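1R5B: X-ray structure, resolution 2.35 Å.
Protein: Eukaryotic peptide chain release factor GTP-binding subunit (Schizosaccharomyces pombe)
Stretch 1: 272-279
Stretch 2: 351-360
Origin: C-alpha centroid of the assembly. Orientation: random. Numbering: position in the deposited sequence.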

# COMPACT_ATOMS: atom_id res chain seq x y z
N ALA A 272 4.47 10.53 -3.28
CA ALA A 272 4.76 10.27 -4.67
C ALA A 272 3.85 11.13 -5.55
O ALA A 272 2.82 11.63 -5.09
CB ALA A 272 4.50 8.79 -4.98
N PRO A 273 4.20 11.26 -6.82
CA PRO A 273 3.32 11.96 -7.77
C PRO A 273 1.92 11.35 -7.82
O PRO A 273 1.79 10.14 -7.75
CB PRO A 273 4.01 11.76 -9.12
CG PRO A 273 5.45 11.43 -8.78
CD PRO A 273 5.42 10.73 -7.46
N PHE A 274 0.90 12.19 -7.94
CA PHE A 274 -0.49 11.74 -8.03
C PHE A 274 -0.67 10.81 -9.23
O PHE A 274 -0.18 11.10 -10.33
CB PHE A 274 -1.40 12.97 -8.14
CG PHE A 274 -2.89 12.67 -8.27
CD1 PHE A 274 -3.59 12.08 -7.24
CD2 PHE A 274 -3.58 13.03 -9.42
CE1 PHE A 274 -4.97 11.82 -7.35
CE2 PHE A 274 -4.96 12.78 -9.54
CZ PHE A 274 -5.65 12.17 -8.51
N ILE A 275 -1.36 9.70 -9.01
CA ILE A 275 -1.76 8.77 -10.05
C ILE A 275 -3.15 8.23 -9.73
O ILE A 275 -3.36 7.70 -8.66
CB ILE A 275 -0.78 7.59 -10.12
CG1 ILE A 275 0.65 8.09 -10.40
CG2 ILE A 275 -1.26 6.59 -11.20
CD1 ILE A 275 1.72 7.02 -10.33
N MET A 276 -4.10 8.37 -10.66
CA MET A 276 -5.46 7.84 -10.50
C MET A 276 -5.99 7.42 -11.86
O MET A 276 -6.40 8.27 -12.64
CB MET A 276 -6.43 8.87 -9.90
CG MET A 276 -7.84 8.31 -9.68
SD MET A 276 -9.18 9.48 -9.45
CE MET A 276 -9.60 9.77 -10.99
N PRO A 277 -5.99 6.12 -12.15
CA PRO A 277 -6.68 5.60 -13.33
C PRO A 277 -8.17 5.93 -13.29
O PRO A 277 -8.78 5.86 -12.23
CB PRO A 277 -6.47 4.09 -13.22
CG PRO A 277 -5.27 3.92 -12.32
CD PRO A 277 -5.32 5.06 -11.38
N ILE A 278 -8.73 6.30 -14.44
CA ILE A 278 -10.13 6.72 -14.52
C ILE A 278 -11.00 5.49 -14.72
O ILE A 278 -10.90 4.84 -15.73
CB ILE A 278 -10.32 7.70 -15.69
CG1 ILE A 278 -9.49 8.97 -15.44
CG2 ILE A 278 -11.80 8.02 -15.87
CD1 ILE A 278 -9.44 9.93 -16.63
N ALA A 279 -11.82 5.17 -13.72
CA ALA A 279 -12.75 4.05 -13.83
C ALA A 279 -14.07 4.45 -14.49
O ALA A 279 -14.67 3.65 -15.18
CB ALA A 279 -13.01 3.45 -12.47
N VAL A 351 -5.28 8.26 -17.33
CA VAL A 351 -4.88 8.37 -15.94
C VAL A 351 -4.66 9.81 -15.56
O VAL A 351 -3.91 10.53 -16.23
CB VAL A 351 -3.60 7.55 -15.68
CG1 VAL A 351 -3.12 7.74 -14.25
CG2 VAL A 351 -3.84 6.08 -15.97
N LEU A 352 -5.32 10.25 -14.48
CA LEU A 352 -5.06 11.56 -13.93
C LEU A 352 -3.75 11.47 -13.21
O LEU A 352 -3.47 10.48 -12.54
CB LEU A 352 -6.17 11.99 -12.97
CG LEU A 352 -7.57 11.98 -13.58
CD1 LEU A 352 -8.56 12.57 -12.60
CD2 LEU A 352 -7.63 12.72 -14.91
N THR A 353 -2.93 12.49 -13.35
CA THR A 353 -1.63 12.47 -12.73
C THR A 353 -1.04 13.86 -12.53
O THR A 353 -1.61 14.88 -12.93
CB THR A 353 -0.69 11.58 -13.55
OG1 THR A 353 0.53 11.38 -12.82
CG2 THR A 353 -0.26 12.24 -14.83
N SER A 354 0.09 13.87 -11.84
CA SER A 354 0.85 15.08 -11.59
C SER A 354 1.30 15.74 -12.88
O SER A 354 1.75 15.06 -13.79
CB SER A 354 2.09 14.72 -10.78
OG SER A 354 2.88 15.85 -10.50
N THR A 355 1.22 17.06 -12.93
CA THR A 355 1.76 17.81 -14.06
C THR A 355 3.28 17.87 -14.03
O THR A 355 3.89 17.99 -15.08
CB THR A 355 1.20 19.23 -14.13
OG1 THR A 355 1.53 19.93 -12.92
CG2 THR A 355 -0.31 19.23 -14.19
N LYS A 356 3.88 17.80 -12.84
CA LYS A 356 5.35 17.85 -12.73
C LYS A 356 6.02 16.52 -13.05
O LYS A 356 6.94 16.48 -13.86
CB LYS A 356 5.77 18.29 -11.32
CG LYS A 356 5.25 19.66 -10.90
CD LYS A 356 6.36 20.71 -10.93
CE LYS A 356 5.81 22.13 -11.00
NZ LYS A 356 6.89 23.11 -11.40
N ASN A 357 5.58 15.44 -12.41
CA ASN A 357 6.17 14.11 -12.61
C ASN A 357 5.10 13.11 -13.02
O ASN A 357 4.68 12.27 -12.23
CB ASN A 357 6.87 13.64 -11.33
CG ASN A 357 8.01 14.56 -10.92
OD1 ASN A 357 9.00 14.71 -11.64
ND2 ASN A 357 7.86 15.21 -9.76
N PRO A 358 4.65 13.18 -14.26
CA PRO A 358 3.49 12.41 -14.69
C PRO A 358 3.74 10.90 -14.72
O PRO A 358 4.87 10.48 -14.97
CB PRO A 358 3.25 12.92 -16.11
CG PRO A 358 4.62 13.31 -16.57
CD PRO A 358 5.22 13.97 -15.37
N VAL A 359 2.70 10.11 -14.48
CA VAL A 359 2.74 8.69 -14.72
C VAL A 359 3.29 8.42 -16.11
O VAL A 359 2.97 9.15 -17.05
CB VAL A 359 1.33 8.06 -14.62
CG1 VAL A 359 0.45 8.45 -15.79
CG2 VAL A 359 1.42 6.57 -14.55
N HIS A 360 4.08 7.36 -16.25
CA HIS A 360 4.63 6.99 -17.54
C HIS A 360 3.57 6.44 -18.48
O HIS A 360 2.55 5.95 -18.05
CB HIS A 360 5.74 5.96 -17.38
CG HIS A 360 6.96 6.51 -16.73
ND1 HIS A 360 8.12 6.76 -17.44
CD2 HIS A 360 7.20 6.87 -15.45
CE1 HIS A 360 9.03 7.24 -16.61
NE2 HIS A 360 8.50 7.32 -15.40

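A single carbonyl oxygen, that of Phe 274, gathers three approaches from the opposing stretch. The hydroxyl of Thr 353 donates a short hydrogen bond to it, 2.6 Å from OG1 of Thr 353 to O of Phe 274; the backbone of Ser 354 donates a second, 3.2 Å from N of Ser 354 to the same O of Phe 274; and CA of Thr 353 lies 3.1 Å from that O of Phe 274, in a CA-H...O contact. The same threonine hydroxyl also turns to its own stretch, accepting a hydrogen bond from the backbone of Val 359, with N of Val 359 3.0 Å from OG1 of Thr 353. A threonine at the end of a strand can thus use one oxygen to tie the opposing stretch to the loop that follows its own strand.

Beyond this junction the contact illustrates a general rule of antiparallel pairing: narrow and wide pairs alternate, and the side chains alternate with them. The two strands pair through Ile 275 to Pro 277 and Val 351 to Thr 353, and run nearly antiparallel, at 164°. Met 276 and Leu 352 form the hydrogen-bonded pair, N of Met 276 giving to O of Leu 352 at 2.9 Å and N of Leu 352 giving to O of Met 276 at 2.9 Å. Ile 275 with Thr 353 and Pro 277 with Val 351 are non-hydrogen-bonded pairs. Proline suits the latter position because its nitrogen, which carries no hydrogen, is not called on to donate across to Val 351.

The side chains divide between the two faces of the sheet. On one lie Ile 275, Pro 277, Val 351 and Thr 353. Here the apolar side chains pack diagonally as well as directly: CG2 of Ile 275 is 3.8 Å from CG1 of Val 351, while CB of Pro 277 approaches CG2 of Val 351 at 4.3 Å. The m, t conformation of Ile 275 carries its CD1 to 4.3 Å from CG2 of Val 359.

On the other face, Leu 352 meets Met 276 and also reaches Phe 274 and Ile 278. Its CD1 lies 3.4 Å from CE of Met 276, its CD2 3.7 Å from CD1 of Ile 278, and its CB 3.7 Å from CE2 of Phe 274. A branched, flexible leucine can serve several apolar neighbours at once, and no other residue here has more of its surface covered by the opposite stretch. The unbranched methionine, with chi3 at 87°, turns its terminal methyl to the leucine.

At the margin, the CA-to-CB bond of Pro 273 points toward the second stretch. Its CB is 3.2 Å from O of Asn 357 and 3.9 Å from CB of Ser 354, and the compact ring packs beside the loop. Ser 354 helps shape that loop through weak hydrogen bonds from the backbone nitrogens of Lys 356 and Asn 357 to its OG. Altogether 544 Å² is buried, counting both sides, with four hydrogen bonds across a contact whose side-chain packing is mainly apolar.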